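Local coordinates for CRISPR protein (Archaeoglobus fulgidus, PDB 4MJK) that probably serves as the Cas5 subunit of a type I-A Cascade complex, in which Cas5 proteins generally hold the 5' handle of the CRISPR RNA, at residues Y4-F10 against A125-F131; E141-W145 against V159-K164; E187-S193 against T239-E245. All coordinates share one frame; numbering follows the deposited sequence.

Interactions 1 and 2 lie in one sheet whose strand order fits the ferredoxin-like fold expected of a Cas5 protein, and their centres lie 10 Å apart. Strand 2-10 joins them: along one edge it pairs with strand 127-134 (interaction 1), along the other with strand 157-170, on which the short helix 141-144 rests (interaction 2). Asp-7 N is 2.8 Å from Asp-161 O, and Tyr-4 CD2 packs 3.4 Å from Leu-144 CD1. Interaction 3 stands apart in a separate three-stranded sheet, its centre 21 Å from that of interaction 1 and 28 Å from that of interaction 2; its nearest atoms are about 9 Å and 17 Å away from theirs.

Interaction 1 of 3, residues Y4-F10 against A125-F131; sequences YLVDVEF and APKIRWF
Strands 4-10 and 127-131 run antiparallel with axes 4.6 Å apart, Val-6/Trp-130 and Val-8/Ile-128 forming the hydrogen-bonded pairs. They are the middle two of four strands in the ferredoxin-like order 66-73, 127-134, 2-10, 157-170, in a sheet that continues beyond 157-170. Past the last pair, Phe-10 N still donates to Pro-126 O at 2.8 Å.

One face carries Leu-5, Asp-7, Glu-9 and their partners. Arg-129 lies beside Asp-7 in a two-pronged salt bridge: NE meets OD1 of Asp-7 at 2.6 Å on its syn lone pair, and NH2 reaches OD2 of Asp-7 at 3.2 Å. The two bonds hold carboxylate and guanidinium within 14° of a common plane. Next to them, Leu-5 lays CD2 over the face of the Phe-131 ring, 3.8 Å from its centroid; with CG anti to the backbone N (chi1 -175°), that ring lies alongside Leu-5.

The Val-6, Val-8 and Phe-10 side is apolar and buried. Here the indole of Trp-130 has Phe-36 of helix 33-46 stacked on it, while CG2 of Ile-128 covers part of a face. Phe-10 meets this indole edge to edge, with CZ 3.9 Å from CH2 of Trp-130.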
loop_
_atom_site.group_PDB
_atom_site.type_symbol
_atom_site.label_atom_id
_atom_site.label_comp_id
_atom_site.label_asym_id
_atom_site.label_seq_id
_atom_site.Cartn_x
_atom_site.Cartn_y
_atom_site.Cartn_z
ATOM N N TYR A 4 6.278 -24.317 -12.792
ATOM C CA TYR A 4 5.429 -24.010 -11.651
ATOM C C TYR A 4 4.650 -22.751 -11.965
ATOM O O TYR A 4 5.236 -21.757 -12.400
ATOM C CB TYR A 4 6.281 -23.755 -10.412
ATOM C CG TYR A 4 7.205 -24.890 -10.047
ATOM C CD1 TYR A 4 8.437 -25.032 -10.664
ATOM C CD2 TYR A 4 6.839 -25.821 -9.086
ATOM C CE1 TYR A 4 9.285 -26.075 -10.333
ATOM C CE2 TYR A 4 7.676 -26.860 -8.744
ATOM C CZ TYR A 4 8.896 -26.986 -9.368
ATOM O OH TYR A 4 9.731 -28.027 -9.023
ATOM N N LEU A 5 3.340 -22.807 -11.756
ATOM C CA LEU A 5 2.477 -21.637 -11.789
ATOM C C LEU A 5 2.099 -21.272 -10.357
ATOM O O LEU A 5 1.510 -22.083 -9.628
ATOM C CB LEU A 5 1.211 -21.947 -12.564
ATOM C CG LEU A 5 1.443 -22.329 -14.021
ATOM C CD1 LEU A 5 0.169 -22.929 -14.564
ATOM C CD2 LEU A 5 1.865 -21.105 -14.829
ATOM N N VAL A 6 2.464 -20.067 -9.944
ATOM C CA VAL A 6 2.255 -19.647 -8.564
ATOM C C VAL A 6 1.427 -18.361 -8.537
ATOM O O VAL A 6 1.858 -17.321 -9.062
ATOM C CB VAL A 6 3.590 -19.396 -7.871
ATOM C CG1 VAL A 6 3.381 -19.145 -6.369
ATOM C CG2 VAL A 6 4.560 -20.583 -8.106
ATOM N N ASP A 7 0.242 -18.440 -7.943
ATOM C CA ASP A 7 -0.634 -17.281 -7.792
ATOM C C ASP A 7 -0.403 -16.636 -6.425
ATOM O O ASP A 7 -0.519 -17.283 -5.372
ATOM C CB ASP A 7 -2.110 -17.680 -7.932
ATOM C CG ASP A 7 -2.515 -17.967 -9.379
ATOM O OD1 ASP A 7 -1.651 -17.886 -10.283
ATOM O OD2 ASP A 7 -3.702 -18.283 -9.610
ATOM N N VAL A 8 -0.092 -15.348 -6.439
ATOM C CA VAL A 8 0.293 -14.665 -5.218
ATOM C C VAL A 8 -0.619 -13.464 -4.985
ATOM O O VAL A 8 -0.788 -12.616 -5.858
ATOM C CB VAL A 8 1.759 -14.194 -5.275
ATOM C CG1 VAL A 8 2.141 -13.502 -3.966
ATOM C CG2 VAL A 8 2.690 -15.370 -5.525
ATOM N N GLU A 9 -1.231 -13.423 -3.809
ATOM C CA GLU A 9 -2.075 -12.315 -3.408
ATOM C C GLU A 9 -1.273 -11.358 -2.528
ATOM O O GLU A 9 -0.627 -11.787 -1.580
ATOM C CB GLU A 9 -3.274 -12.882 -2.642
ATOM C CG GLU A 9 -4.225 -11.875 -2.065
ATOM C CD GLU A 9 -5.346 -12.567 -1.292
ATOM O OE1 GLU A 9 -5.408 -12.396 -0.056
ATOM O OE2 GLU A 9 -6.139 -13.301 -1.924
ATOM N N PHE A 10 -1.306 -10.069 -2.844
ATOM C CA PHE A 10 -0.538 -9.068 -2.094
ATOM C C PHE A 10 -1.496 -8.332 -1.175
ATOM O O PHE A 10 -2.641 -8.095 -1.545
ATOM C CB PHE A 10 0.144 -8.048 -3.046
ATOM C CG PHE A 10 1.340 -8.607 -3.790
ATOM C CD1 PHE A 10 1.172 -9.564 -4.780
ATOM C CD2 PHE A 10 2.631 -8.185 -3.483
ATOM C CE1 PHE A 10 2.264 -10.082 -5.453
ATOM C CE2 PHE A 10 3.730 -8.707 -4.144
ATOM C CZ PHE A 10 3.546 -9.660 -5.139
ATOM N N ALA A 125 -8.181 -8.764 -3.251
ATOM C CA ALA A 125 -6.809 -8.336 -3.038
ATOM C C ALA A 125 -6.055 -8.468 -4.375
ATOM O O ALA A 125 -6.387 -9.306 -5.200
ATOM C CB ALA A 125 -6.165 -9.199 -1.971
ATOM N N PRO A 126 -5.059 -7.610 -4.605
ATOM C CA PRO A 126 -4.348 -7.682 -5.891
ATOM C C PRO A 126 -3.514 -8.963 -6.011
ATOM O O PRO A 126 -2.838 -9.348 -5.053
ATOM C CB PRO A 126 -3.440 -6.455 -5.858
ATOM C CG PRO A 126 -3.313 -6.110 -4.410
ATOM C CD PRO A 126 -4.584 -6.508 -3.755
ATOM N N LYS A 127 -3.560 -9.598 -7.177
ATOM C CA LYS A 127 -2.888 -10.866 -7.399
ATOM C C LYS A 127 -2.003 -10.841 -8.642
ATOM O O LYS A 127 -2.359 -10.240 -9.650
ATOM C CB LYS A 127 -3.921 -11.989 -7.558
ATOM C CG LYS A 127 -4.621 -12.368 -6.259
ATOM C CD LYS A 127 -5.496 -13.607 -6.459
ATOM C CE LYS A 127 -6.600 -13.333 -7.471
ATOM N NZ LYS A 127 -7.226 -14.597 -7.991
ATOM N N ILE A 128 -0.859 -11.510 -8.549
ATOM C CA ILE A 128 0.049 -11.689 -9.682
ATOM C C ILE A 128 0.361 -13.176 -9.833
ATOM O O ILE A 128 0.515 -13.872 -8.830
ATOM C CB ILE A 128 1.390 -10.915 -9.456
ATOM C CG1 ILE A 128 1.121 -9.406 -9.377
ATOM C CG2 ILE A 128 2.390 -11.243 -10.587
ATOM C CD1 ILE A 128 2.351 -8.576 -9.052
ATOM N N ARG A 129 0.418 -13.669 -11.071
ATOM C CA ARG A 129 0.792 -15.056 -11.324
ATOM C C ARG A 129 2.206 -15.142 -11.903
ATOM O O ARG A 129 2.524 -14.447 -12.883
ATOM C CB ARG A 129 -0.205 -15.729 -12.282
ATOM C CG ARG A 129 0.172 -17.191 -12.628
ATOM C CD ARG A 129 -0.909 -17.904 -13.478
ATOM N NE ARG A 129 -2.196 -17.921 -12.784
ATOM C CZ ARG A 129 -3.376 -17.951 -13.395
ATOM N NH1 ARG A 129 -3.435 -17.975 -14.718
ATOM N NH2 ARG A 129 -4.499 -17.956 -12.689
ATOM N N TRP A 130 3.041 -15.986 -11.304
ATOM C CA TRP A 130 4.369 -16.277 -11.842
ATOM C C TRP A 130 4.377 -17.640 -12.523
ATOM O O TRP A 130 3.698 -18.576 -12.085
ATOM C CB TRP A 130 5.437 -16.269 -10.747
ATOM C CG TRP A 130 6.059 -14.923 -10.494
ATOM C CD1 TRP A 130 7.196 -14.414 -11.062
ATOM C CD2 TRP A 130 5.583 -13.924 -9.584
ATOM N NE1 TRP A 130 7.455 -13.151 -10.562
ATOM C CE2 TRP A 130 6.476 -12.828 -9.657
ATOM C CE3 TRP A 130 4.485 -13.848 -8.724
ATOM C CZ2 TRP A 130 6.298 -11.662 -8.901
ATOM C CZ3 TRP A 130 4.320 -12.691 -7.951
ATOM C CH2 TRP A 130 5.216 -11.613 -8.055
ATOM N N PHE A 131 5.148 -17.738 -13.602
ATOM C CA PHE A 131 5.325 -18.983 -14.331
ATOM C C PHE A 131 6.832 -19.151 -14.421
ATOM O O PHE A 131 7.517 -18.381 -15.116
ATOM C CB PHE A 131 4.663 -18.866 -15.720
ATOM C CG PHE A 131 4.673 -20.141 -16.544
ATOM C CD1 PHE A 131 5.183 -21.324 -16.040
ATOM C CD2 PHE A 131 4.152 -20.138 -17.835
ATOM C CE1 PHE A 131 5.182 -22.491 -16.816
ATOM C CE2 PHE A 131 4.138 -21.311 -18.612
ATOM C CZ PHE A 131 4.657 -22.481 -18.094
#

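Interaction 2 of 3, residues E141-W145 against V159-K164; sequences EKILW and VVDVKK
One water bridges the backbones of Trp-145 and Val-159, donating to Trp-145 O at 2.7 Å and accepting from Val-159 N at 2.9 Å. It closes the gap where the short helix 141-144, in the place of the second helix of a ferredoxin-like βαββαβ unit, meets strand 157-170, which would be the fourth strand of that unit. No direct hydrogen bond joins the two segments, so packing carries most of the contact. The helix itself is held by weak backbone bonds.

Val-162 carries most of this packing. Its two methyls meet different residues of 141-145. CG2 sits over one face of the Trp-145 indole, 3.5 Å from the centroid of the five-membered ring and only 11° off its normal, a close CH-pi contact. CG1, anti to the backbone N (chi1 -179°), turns instead between Leu-144 and Glu-141: it touches CD1 of Leu-144 at 3.7 Å and the aliphatic CG of Glu-141. The six-membered ring of Trp-145 reaches on across the backbone of 159-161, with CH2 3.5 Å from CA of Asp-161. That is the site of a classic beta bulge, Val-160 and Asp-161 both facing Asp-7 of strand 2-10.

At the other end of the segment, Glu-141 stretches out its chain and crosses Lys-164, whose own chain bends at chi3 (-62°) and so brings CE within 3.4 Å of OE1 of Glu-141. The ion pair is long and presumably loose: OE1 of Glu-141 stands 3.6 Å from NZ of Lys-164.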
loop_
_atom_site.group_PDB
_atom_site.type_symbol
_atom_site.label_atom_id
_atom_site.label_comp_id
_atom_site.label_asym_id
_atom_site.label_seq_id
_atom_site.Cartn_x
_atom_site.Cartn_y
_atom_site.Cartn_z
ATOM N N GLU A 141 7.262 -28.442 -4.016
ATOM C CA GLU A 141 6.037 -27.698 -4.256
ATOM C C GLU A 141 5.506 -27.101 -2.954
ATOM O O GLU A 141 5.030 -25.966 -2.926
ATOM C CB GLU A 141 4.998 -28.614 -4.901
ATOM C CG GLU A 141 3.800 -27.900 -5.467
ATOM C CD GLU A 141 2.906 -28.823 -6.270
ATOM O OE1 GLU A 141 3.335 -29.964 -6.561
ATOM O OE2 GLU A 141 1.778 -28.402 -6.616
ATOM N N LYS A 142 5.601 -27.863 -1.867
ATOM C CA LYS A 142 5.121 -27.388 -0.579
ATOM C C LYS A 142 5.809 -26.095 -0.158
ATOM O O LYS A 142 5.193 -25.244 0.477
ATOM C CB LYS A 142 5.299 -28.458 0.509
ATOM C CG LYS A 142 6.691 -28.527 1.119
ATOM C CD LYS A 142 6.803 -29.679 2.118
ATOM C CE LYS A 142 8.256 -29.990 2.481
ATOM N NZ LYS A 142 8.894 -28.943 3.341
ATOM N N ILE A 143 7.088 -25.959 -0.497
ATOM C CA ILE A 143 7.866 -24.789 -0.090
ATOM C C ILE A 143 7.317 -23.508 -0.704
ATOM O O ILE A 143 7.295 -22.456 -0.061
ATOM C CB ILE A 143 9.361 -24.907 -0.485
ATOM C CG1 ILE A 143 9.986 -26.178 0.103
ATOM C CG2 ILE A 143 10.130 -23.673 -0.022
ATOM C CD1 ILE A 143 9.746 -26.347 1.587
ATOM N N LEU A 144 6.896 -23.599 -1.961
ATOM C CA LEU A 144 6.332 -22.456 -2.664
ATOM C C LEU A 144 5.163 -21.875 -1.877
ATOM O O LEU A 144 5.001 -20.656 -1.818
ATOM C CB LEU A 144 5.915 -22.841 -4.093
ATOM C CG LEU A 144 7.062 -23.206 -5.048
ATOM C CD1 LEU A 144 6.548 -23.737 -6.388
ATOM C CD2 LEU A 144 7.988 -22.013 -5.270
ATOM N N TRP A 145 4.373 -22.735 -1.238
ATOM C CA TRP A 145 3.212 -22.270 -0.469
ATOM C C TRP A 145 3.595 -21.396 0.726
ATOM O O TRP A 145 2.761 -20.669 1.249
ATOM C CB TRP A 145 2.388 -23.447 0.028
ATOM C CG TRP A 145 1.543 -24.088 -1.015
ATOM C CD1 TRP A 145 1.835 -25.211 -1.738
ATOM C CD2 TRP A 145 0.250 -23.657 -1.452
ATOM N NE1 TRP A 145 0.802 -25.504 -2.593
ATOM C CE2 TRP A 145 -0.181 -24.562 -2.440
ATOM C CE3 TRP A 145 -0.587 -22.590 -1.097
ATOM C CZ2 TRP A 145 -1.416 -24.441 -3.077
ATOM C CZ3 TRP A 145 -1.806 -22.468 -1.737
ATOM C CH2 TRP A 145 -2.211 -23.390 -2.714
ATOM N N VAL A 159 0.461 -16.945 -0.830
ATOM C CA VAL A 159 0.327 -17.780 -2.015
ATOM C C VAL A 159 -1.040 -18.460 -1.976
ATOM O O VAL A 159 -1.374 -19.123 -0.987
ATOM C CB VAL A 159 1.435 -18.851 -2.078
ATOM C CG1 VAL A 159 1.231 -19.753 -3.297
ATOM C CG2 VAL A 159 2.829 -18.185 -2.112
ATOM N N VAL A 160 -1.825 -18.306 -3.040
ATOM C CA VAL A 160 -3.183 -18.846 -3.054
ATOM C C VAL A 160 -3.365 -20.019 -4.009
ATOM O O VAL A 160 -4.398 -20.665 -3.994
ATOM C CB VAL A 160 -4.270 -17.764 -3.335
ATOM C CG1 VAL A 160 -4.287 -16.703 -2.216
ATOM C CG2 VAL A 160 -4.083 -17.130 -4.719
ATOM N N ASP A 161 -2.372 -20.289 -4.845
ATOM C CA ASP A 161 -2.389 -21.521 -5.639
ATOM C C ASP A 161 -1.005 -21.782 -6.184
ATOM O O ASP A 161 -0.262 -20.839 -6.506
ATOM C CB ASP A 161 -3.409 -21.455 -6.780
ATOM C CG ASP A 161 -3.902 -22.841 -7.228
ATOM O OD1 ASP A 161 -3.517 -23.875 -6.634
ATOM O OD2 ASP A 161 -4.716 -22.890 -8.170
ATOM N N VAL A 162 -0.655 -23.065 -6.235
ATOM C CA VAL A 162 0.577 -23.526 -6.834
ATOM C C VAL A 162 0.223 -24.728 -7.691
ATOM O O VAL A 162 -0.530 -25.607 -7.261
ATOM C CB VAL A 162 1.607 -23.991 -5.783
ATOM C CG1 VAL A 162 2.901 -24.433 -6.471
ATOM C CG2 VAL A 162 1.886 -22.894 -4.734
ATOM N N LYS A 163 0.761 -24.770 -8.904
ATOM C CA LYS A 163 0.561 -25.923 -9.771
ATOM C C LYS A 163 1.877 -26.293 -10.436
ATOM O O LYS A 163 2.533 -25.449 -11.068
ATOM C CB LYS A 163 -0.522 -25.611 -10.806
ATOM C CG LYS A 163 -0.991 -26.790 -11.640
ATOM C CD LYS A 163 -2.032 -26.332 -12.667
ATOM C CE LYS A 163 -2.363 -27.436 -13.677
ATOM N NZ LYS A 163 -2.937 -28.658 -13.035
ATOM N N LYS A 164 2.282 -27.547 -10.264
ATOM C CA LYS A 164 3.438 -28.085 -10.966
ATOM C C LYS A 164 2.951 -28.634 -12.308
ATOM O O LYS A 164 1.973 -29.388 -12.361
ATOM C CB LYS A 164 4.104 -29.181 -10.133
ATOM C CG LYS A 164 5.490 -29.590 -10.598
ATOM C CD LYS A 164 6.080 -30.665 -9.684
ATOM C CE LYS A 164 6.235 -30.142 -8.254
ATOM N NZ LYS A 164 6.675 -31.179 -7.260
HETATM O O HOH W 1 1.986 -18.088 1.407
#

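Interaction 3 of 3, residues E187-S193 against T239-E245; sequences ELRGILS and TPECLVE
Backbone bonds dominate between Glu-187 to Ser-193 and Glu-241 to Glu-245, an antiparallel beta pairing broken by two classic bulges. Glu-187 and Glu-245 exchange a regular pair of bonds. At the first bulge Arg-189 N gives Leu-243 O a bent bond of 2.9 Å, and Gly-190 N adds a weak one. At the second, Glu-241 O accepts from both Leu-192 N (2.8 Å) and Ser-193 N (3.0 Å).

Among polar side chains, Ser-193 OG donates to Thr-239 O at 2.8 Å; its torsion (chi1 49°) sets the hydroxyl between backbone N and carbonyl carbon, turned to the chain just before the strand. The aliphatic part of Arg-189 packs on Glu-245, while its guanidinium stays beyond salt-bridge range, NE 4.1 Å from OE1 of Glu-245.

Of the apolar contacts, Leu-192 at the second bulge reaches over to Leu-243, CD1 3.6 Å from CG of Leu-243. Elsewhere CD2 of Leu-188 touches CB of Cys-242 at 3.7 Å.

The Leu-188 and Cys-242 face packs on Phe-180 and on Trp-196 of strand 196-202. Strand 174-176 bonds to the other edge of 241-246, which is thus the middle of three strands, 186-193 being an outer one within the chain.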
loop_
_atom_site.group_PDB
_atom_site.type_symbol
_atom_site.label_atom_id
_atom_site.label_comp_id
_atom_site.label_asym_id
_atom_site.label_seq_id
_atom_site.Cartn_x
_atom_site.Cartn_y
_atom_site.Cartn_z
ATOM N N GLU A 187 11.701 -11.231 -30.526
ATOM C CA GLU A 187 11.146 -10.071 -31.215
ATOM C C GLU A 187 9.642 -9.941 -31.021
ATOM O O GLU A 187 8.882 -10.835 -31.397
ATOM C CB GLU A 187 11.449 -10.147 -32.712
ATOM C CG GLU A 187 10.912 -8.969 -33.485
ATOM C CD GLU A 187 11.308 -8.997 -34.963
ATOM O OE1 GLU A 187 12.460 -8.643 -35.303
ATOM O OE2 GLU A 187 10.457 -9.369 -35.789
ATOM N N LEU A 188 9.221 -8.817 -30.450
ATOM C CA LEU A 188 7.799 -8.523 -30.310
ATOM C C LEU A 188 7.226 -8.107 -31.668
ATOM O O LEU A 188 7.368 -6.959 -32.073
ATOM C CB LEU A 188 7.585 -7.418 -29.262
ATOM C CG LEU A 188 6.273 -7.483 -28.470
ATOM C CD1 LEU A 188 6.272 -6.463 -27.314
ATOM C CD2 LEU A 188 5.056 -7.298 -29.399
ATOM N N ARG A 189 6.573 -9.042 -32.356
ATOM C CA ARG A 189 6.049 -8.817 -33.713
ATOM C C ARG A 189 4.812 -7.908 -33.774
ATOM O O ARG A 189 4.665 -7.075 -34.688
ATOM C CB ARG A 189 5.728 -10.160 -34.375
ATOM C CG ARG A 189 6.935 -11.075 -34.503
ATOM C CD ARG A 189 7.906 -10.532 -35.563
ATOM N NE ARG A 189 7.255 -10.455 -36.862
ATOM C CZ ARG A 189 7.655 -9.702 -37.882
ATOM N NH1 ARG A 189 8.737 -8.933 -37.791
ATOM N NH2 ARG A 189 6.960 -9.724 -39.009
ATOM N N GLY A 190 3.921 -8.077 -32.807
ATOM C CA GLY A 190 2.729 -7.260 -32.712
ATOM C C GLY A 190 2.071 -7.342 -31.341
ATOM O O GLY A 190 1.993 -8.407 -30.723
ATOM N N ILE A 191 1.602 -6.206 -30.854
ATOM C CA ILE A 191 0.834 -6.180 -29.614
ATOM C C ILE A 191 -0.626 -6.438 -29.949
ATOM O O ILE A 191 -1.223 -5.702 -30.747
ATOM C CB ILE A 191 0.967 -4.826 -28.919
ATOM C CG1 ILE A 191 2.414 -4.640 -28.441
ATOM C CG2 ILE A 191 -0.070 -4.688 -27.762
ATOM C CD1 ILE A 191 2.711 -3.289 -27.863
ATOM N N LEU A 192 -1.196 -7.490 -29.370
ATOM C CA LEU A 192 -2.613 -7.816 -29.604
ATOM C C LEU A 192 -3.554 -7.061 -28.660
ATOM O O LEU A 192 -4.624 -6.615 -29.068
ATOM C CB LEU A 192 -2.851 -9.315 -29.474
ATOM C CG LEU A 192 -2.050 -10.181 -30.448
ATOM C CD1 LEU A 192 -2.126 -11.660 -30.049
ATOM C CD2 LEU A 192 -2.564 -9.968 -31.868
ATOM N N SER A 193 -3.164 -6.944 -27.394
ATOM C CA SER A 193 -3.913 -6.115 -26.448
ATOM C C SER A 193 -2.963 -5.321 -25.565
ATOM O O SER A 193 -1.901 -5.809 -25.142
ATOM C CB SER A 193 -4.894 -6.937 -25.623
ATOM O OG SER A 193 -4.251 -8.067 -25.086
ATOM N N THR A 239 -6.700 -8.872 -20.637
ATOM C CA THR A 239 -5.340 -9.292 -20.329
ATOM C C THR A 239 -4.382 -8.903 -21.473
ATOM O O THR A 239 -4.603 -9.262 -22.630
ATOM C CB THR A 239 -5.294 -10.807 -20.071
ATOM O OG1 THR A 239 -3.942 -11.275 -20.147
ATOM C CG2 THR A 239 -6.117 -11.539 -21.110
ATOM N N PRO A 240 -3.332 -8.131 -21.162
ATOM C CA PRO A 240 -2.397 -7.777 -22.238
ATOM C C PRO A 240 -1.848 -9.023 -22.931
ATOM O O PRO A 240 -1.541 -10.021 -22.282
ATOM C CB PRO A 240 -1.288 -7.030 -21.495
ATOM C CG PRO A 240 -2.024 -6.383 -20.340
ATOM C CD PRO A 240 -3.004 -7.439 -19.900
ATOM N N GLU A 241 -1.740 -8.962 -24.253
ATOM C CA GLU A 241 -1.278 -10.108 -25.017
ATOM C C GLU A 241 -0.448 -9.629 -26.204
ATOM O O GLU A 241 -0.743 -8.592 -26.792
ATOM C CB GLU A 241 -2.482 -10.913 -25.523
ATOM C CG GLU A 241 -2.128 -12.248 -26.138
ATOM C CD GLU A 241 -3.365 -13.057 -26.504
ATOM O OE1 GLU A 241 -4.495 -12.561 -26.289
ATOM O OE2 GLU A 241 -3.209 -14.191 -27.003
ATOM N N CYS A 242 0.596 -10.375 -26.546
ATOM C CA CYS A 242 1.341 -10.065 -27.758
ATOM C C CYS A 242 1.824 -11.295 -28.513
ATOM O O CYS A 242 1.913 -12.404 -27.963
ATOM C CB CYS A 242 2.505 -9.134 -27.457
ATOM S SG CYS A 242 3.679 -9.895 -26.395
ATOM N N LEU A 243 2.128 -11.077 -29.788
ATOM C CA LEU A 243 2.744 -12.087 -30.633
ATOM C C LEU A 243 4.252 -11.888 -30.626
ATOM O O LEU A 243 4.752 -10.785 -30.861
ATOM C CB LEU A 243 2.215 -11.969 -32.059
ATOM C CG LEU A 243 0.720 -12.247 -32.212
ATOM C CD1 LEU A 243 0.230 -11.790 -33.590
ATOM C CD2 LEU A 243 0.436 -13.734 -31.990
ATOM N N VAL A 244 4.982 -12.949 -30.336
ATOM C CA VAL A 244 6.424 -12.822 -30.192
ATOM C C VAL A 244 7.120 -13.900 -31.000
ATOM O O VAL A 244 6.705 -15.066 -30.980
ATOM C CB VAL A 244 6.848 -12.937 -28.715
ATOM C CG1 VAL A 244 8.340 -12.762 -28.585
ATOM C CG2 VAL A 244 6.126 -11.879 -27.872
ATOM N N GLU A 245 8.163 -13.504 -31.721
ATOM C CA GLU A 245 8.987 -14.453 -32.455
ATOM C C GLU A 245 10.195 -14.809 -31.596
ATOM O O GLU A 245 10.904 -13.925 -31.108
ATOM C CB GLU A 245 9.453 -13.838 -33.776
ATOM C CG GLU A 245 9.557 -14.808 -34.925
ATOM C CD GLU A 245 9.473 -14.083 -36.276
ATOM O OE1 GLU A 245 10.291 -13.156 -36.498
ATOM O OE2 GLU A 245 8.577 -14.411 -37.091
#